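Local coordinates for glutathione s-transferase S2 (Nilaparvata lugens, PDB 5H5L), which probably conjugates glutathione to electrophilic substrates as a sigma-class glutathione transferase and acts as a glutathione-requiring prostaglandin D synthase, at residues B[6-11]-B[49-54]. Numbering follows the deposited sequence.
Sequences LTYFNF and GQVPVL. With GSH (glutathione), chain E.
Val51 sets its CG2 methyl in the corner where the rings of Tyr8 and Phe9 come together, oblique to both, meeting Tyr8 CD1 at 3.5 Å and Phe9 CE2 at 3.6 Å, while its CG1 lies over Thr7 O. With chi1 at -173°, Tyr8 CG is anti to the backbone N, and the ring runs alongside Pro52: the edge at CD1 faces Pro52 N. Off the ring plane, Pro52 CD lies 3.7 Å from Tyr8 CD1. Two residues back along strand 4-9, Leu6 CD1 packs side by side with Pro52 CB, and Leu54 CD1 reaches Leu6 CB. Antiparallel pairing fixes this register: Thr7 N donates almost straight to Val53 O (2.9 Å), and Val53 N returns a bond to Thr7 O. The pairing gives way at the cis peptide before Pro52, the cis-proline turn of thioredoxin-fold glutathione transferases, which presents the backbone of Val51 to glutathione. There Val51 N donates to GSH O2, and GSH N2 donates to Val51 O at 2.6 Å, gripping the cysteinyl unit from both sides of its CA2. Beyond the ring, Tyr8 OH, which is hydrogen-bonded to Leu14 N, lies 3.2 Å from GSH SG2. Strand pairing, the packing against Tyr8 and the Leu14 N bond would together help to place hydroxyl near sulfur, consistent with the thiolate stabilisation known for the tyrosine of sigma-class enzymes.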
ATOM      1  N   LEU B   6      11.059  -2.235  17.494  1.00 19.99           N
ATOM      2  CA  LEU B   6       9.843  -2.705  16.841  1.00 14.02           C
ATOM      3  C   LEU B   6       8.819  -3.157  17.865  1.00 22.20           C
ATOM      4  O   LEU B   6       9.135  -3.969  18.735  1.00 21.70           O
ATOM      5  CB  LEU B   6      10.168  -3.860  15.881  1.00 19.94           C
ATOM      6  CG  LEU B   6       8.997  -4.598  15.235  1.00 21.13           C
ATOM      7  CD1 LEU B   6       8.286  -3.671  14.223  1.00 19.25           C
ATOM      8  CD2 LEU B   6       9.477  -5.907  14.520  1.00 21.73           C
ATOM      9  N   THR B   7       7.590  -2.646  17.753  1.00 17.04           N
ATOM     10  CA  THR B   7       6.466  -3.114  18.535  1.00 20.69           C
ATOM     11  C   THR B   7       5.494  -3.810  17.615  1.00 27.93           C
ATOM     12  O   THR B   7       4.986  -3.198  16.672  1.00 20.65           O
ATOM     13  CB  THR B   7       5.761  -1.961  19.260  1.00 26.99           C
ATOM     14  OG1 THR B   7       6.694  -1.293  20.105  1.00 28.74           O
ATOM     15  CG2 THR B   7       4.583  -2.457  20.073  1.00 28.38           C
ATOM     16  N   TYR B   8       5.193  -5.065  17.930  1.00 17.42           N
ATOM     17  CA  TYR B   8       4.182  -5.827  17.238  1.00 26.96           C
ATOM     18  C   TYR B   8       3.723  -6.898  18.221  1.00 27.80           C
ATOM     19  O   TYR B   8       4.234  -6.997  19.333  1.00 31.04           O
ATOM     20  CB  TYR B   8       4.724  -6.416  15.919  1.00 23.49           C
ATOM     21  CG  TYR B   8       3.659  -7.070  15.086  1.00 28.04           C
ATOM     22  CD1 TYR B   8       2.713  -6.307  14.422  1.00 23.62           C
ATOM     23  CD2 TYR B   8       3.587  -8.452  14.962  1.00 26.66           C
ATOM     24  CE1 TYR B   8       1.722  -6.899  13.674  1.00 23.07           C
ATOM     25  CE2 TYR B   8       2.586  -9.049  14.207  1.00 23.10           C
ATOM     26  CZ  TYR B   8       1.666  -8.268  13.569  1.00 28.51           C
ATOM     27  OH  TYR B   8       0.663  -8.829  12.808  1.00 29.23           O
ATOM     28  N   PHE B   9       2.721  -7.657  17.816  1.00 28.14           N
ATOM     29  CA  PHE B   9       2.238  -8.767  18.607  1.00 31.93           C
ATOM     30  C   PHE B   9       3.277  -9.888  18.665  1.00 36.37           C
ATOM     31  O   PHE B   9       4.287  -9.895  17.945  1.00 27.49           O
ATOM     32  CB  PHE B   9       0.937  -9.287  18.024  1.00 32.26           C
ATOM     33  CG  PHE B   9      -0.201  -8.315  18.101  1.00 37.24           C
ATOM     34  CD1 PHE B   9      -0.729  -7.941  19.318  1.00 38.98           C
ATOM     35  CD2 PHE B   9      -0.765  -7.802  16.949  1.00 40.75           C
ATOM     36  CE1 PHE B   9      -1.805  -7.056  19.392  1.00 42.12           C
ATOM     37  CE2 PHE B   9      -1.840  -6.915  17.013  1.00 44.56           C
ATOM     38  CZ  PHE B   9      -2.353  -6.542  18.236  1.00 39.64           C
ATOM     39  N   ASN B  10       3.016 -10.854  19.550  1.00 42.88           N
ATOM     40  CA  ASN B  10       3.898 -12.011  19.716  1.00 42.13           C
ATOM     41  C   ASN B  10       3.507 -13.104  18.718  1.00 44.36           C
ATOM     42  O   ASN B  10       3.007 -14.171  19.069  1.00 41.15           O
ATOM     43  CB  ASN B  10       3.858 -12.513  21.159  1.00 44.58           C
ATOM     44  CG  ASN B  10       5.200 -13.088  21.628  1.00 51.69           C
ATOM     45  OD1 ASN B  10       5.992 -13.618  20.839  1.00 49.84           O
ATOM     46  ND2 ASN B  10       5.455 -12.985  22.930  1.00 61.32           N
ATOM     47  N   PHE B  11       3.676 -12.758  17.442  1.00 35.54           N
ATOM     48  CA  PHE B  11       3.753 -13.712  16.343  1.00 37.65           C
ATOM     49  C   PHE B  11       4.362 -13.003  15.135  1.00 38.11           C
ATOM     50  O   PHE B  11       4.789 -11.845  15.214  1.00 32.64           O
ATOM     51  CB  PHE B  11       2.388 -14.333  16.030  1.00 38.66           C
ATOM     52  CG  PHE B  11       1.293 -13.349  15.701  1.00 38.72           C
ATOM     53  CD1 PHE B  11       0.963 -13.074  14.384  1.00 36.97           C
ATOM     54  CD2 PHE B  11       0.539 -12.762  16.711  1.00 44.88           C
ATOM     55  CE1 PHE B  11      -0.071 -12.193  14.070  1.00 41.40           C
ATOM     56  CE2 PHE B  11      -0.503 -11.879  16.412  1.00 45.20           C
ATOM     57  CZ  PHE B  11      -0.807 -11.593  15.091  1.00 44.21           C
ATOM     58  N   GLY B  49      -3.467   3.435  15.932  1.00 28.20           N
ATOM     59  CA  GLY B  49      -4.213   2.331  16.509  1.00 28.76           C
ATOM     60  C   GLY B  49      -3.860   0.960  15.977  1.00 34.27           C
ATOM     61  O   GLY B  49      -4.647   0.024  16.141  1.00 23.18           O
ATOM     62  N   GLN B  50      -2.695   0.802  15.348  1.00 28.83           N
ATOM     63  CA  GLN B  50      -2.320  -0.491  14.807  1.00 28.62           C
ATOM     64  C   GLN B  50      -0.826  -0.680  14.980  1.00 21.66           C
ATOM     65  O   GLN B  50      -0.075   0.262  15.238  1.00 21.77           O
ATOM     66  CB  GLN B  50      -2.748  -0.658  13.315  1.00 34.52           C
ATOM     67  CG  GLN B  50      -4.294  -0.684  13.117  1.00 34.33           C
ATOM     68  CD  GLN B  50      -4.751  -1.412  11.855  1.00 43.94           C
ATOM     69  OE1 GLN B  50      -4.239  -1.175  10.760  1.00 31.00           O
ATOM     70  NE2 GLN B  50      -5.739  -2.291  12.005  1.00 48.58           N
ATOM     71  N   VAL B  51      -0.419  -1.937  14.894  1.00 18.84           N
ATOM     72  CA  VAL B  51       0.989  -2.304  14.818  1.00 23.10           C
ATOM     73  C   VAL B  51       1.178  -3.035  13.497  1.00 22.89           C
ATOM     74  O   VAL B  51       0.209  -3.542  12.902  1.00 21.62           O
ATOM     75  CB  VAL B  51       1.427  -3.170  16.027  1.00 27.26           C
ATOM     76  CG1 VAL B  51       1.542  -2.324  17.284  1.00 22.40           C
ATOM     77  CG2 VAL B  51       0.469  -4.332  16.235  1.00 22.87           C
ATOM     78  N   PRO B  52       2.415  -3.127  13.009  1.00 19.27           N
ATOM     79  CA  PRO B  52       3.683  -2.700  13.604  1.00 17.25           C
ATOM     80  C   PRO B  52       3.962  -1.223  13.685  1.00 23.95           C
ATOM     81  O   PRO B  52       3.487  -0.452  12.852  1.00 18.52           O
ATOM     82  CB  PRO B  52       4.718  -3.327  12.667  1.00 17.88           C
ATOM     83  CG  PRO B  52       4.018  -3.403  11.363  1.00 18.10           C
ATOM     84  CD  PRO B  52       2.625  -3.771  11.704  1.00 19.34           C
ATOM     85  N   VAL B  53       4.791  -0.881  14.667  1.00 15.22           N
ATOM     86  CA  VAL B  53       5.420   0.435  14.822  1.00 14.84           C
ATOM     87  C   VAL B  53       6.913   0.211  14.946  1.00 15.93           C
ATOM     88  O   VAL B  53       7.358  -0.584  15.778  1.00 23.93           O
ATOM     89  CB  VAL B  53       4.870   1.188  16.055  1.00 19.11           C
ATOM     90  CG1 VAL B  53       5.564   2.484  16.253  1.00 21.29           C
ATOM     91  CG2 VAL B  53       3.363   1.365  15.924  1.00 21.75           C
ATOM     92  N   LEU B  54       7.694   0.907  14.143  1.00 15.13           N
ATOM     93  CA  LEU B  54       9.137   0.883  14.285  1.00 16.81           C
ATOM     94  C   LEU B  54       9.573   2.259  14.768  1.00 27.08           C
ATOM     95  O   LEU B  54       9.320   3.268  14.094  1.00 18.13           O
ATOM     96  CB  LEU B  54       9.841   0.548  12.984  1.00 15.22           C
ATOM     97  CG  LEU B  54      11.376   0.473  13.083  1.00 15.22           C
ATOM     98  CD1 LEU B  54      11.789  -0.770  13.846  1.00 21.89           C
ATOM     99  CD2 LEU B  54      11.977   0.473  11.717  1.00 17.41           C
TER
HETATM  100  N1  GSH E 301      -1.399  -1.180   6.645  1.00 21.87           N
HETATM  101  CA1 GSH E 301      -0.910  -1.542   7.970  1.00 21.45           C
HETATM  102  C1  GSH E 301       0.502  -2.137   7.834  1.00 17.77           C
HETATM  103  O11 GSH E 301       0.825  -2.741   6.760  1.00 19.57           O
HETATM  104  O12 GSH E 301       1.345  -2.042   8.776  1.00 15.85           O
HETATM  105  CB1 GSH E 301      -1.823  -2.646   8.571  1.00 20.78           C
HETATM  106  CG1 GSH E 301      -1.437  -2.812  10.033  1.00 23.51           C
HETATM  107  CD1 GSH E 301      -2.437  -3.797  10.720  1.00 33.39           C
HETATM  108  OE1 GSH E 301      -3.382  -4.223  10.147  1.00 27.73           O
HETATM  109  N2  GSH E 301      -2.175  -4.185  12.109  1.00 34.88           N
HETATM  110  CA2 GSH E 301      -3.085  -5.122  12.757  1.00 37.04           C
HETATM  111  C2  GSH E 301      -3.539  -4.530  14.079  1.00 30.55           C
HETATM  112  O2  GSH E 301      -2.890  -3.692  14.608  1.00 29.65           O
HETATM  113  CB2 GSH E 301      -2.303  -6.384  13.045  1.00 35.62           C
HETATM  114  SG2 GSH E 301      -1.651  -7.090  11.535  1.00 37.23           S
HETATM  115  N3  GSH E 301      -4.749  -5.051  14.695  1.00 40.18           N
HETATM  116  CA3 GSH E 301      -5.181  -4.530  15.989  1.00 42.21           C
HETATM  117  C3  GSH E 301      -6.323  -3.550  15.806  1.00 41.30           C
HETATM  118  O31 GSH E 301      -6.729  -3.238  14.663  1.00 42.63           O
HETATM  119  O32 GSH E 301      -6.842  -3.073  16.827  1.00 45.76           O
HETATM  120  O   HOH W   1       8.125   0.628  18.905  1.00 25.12           O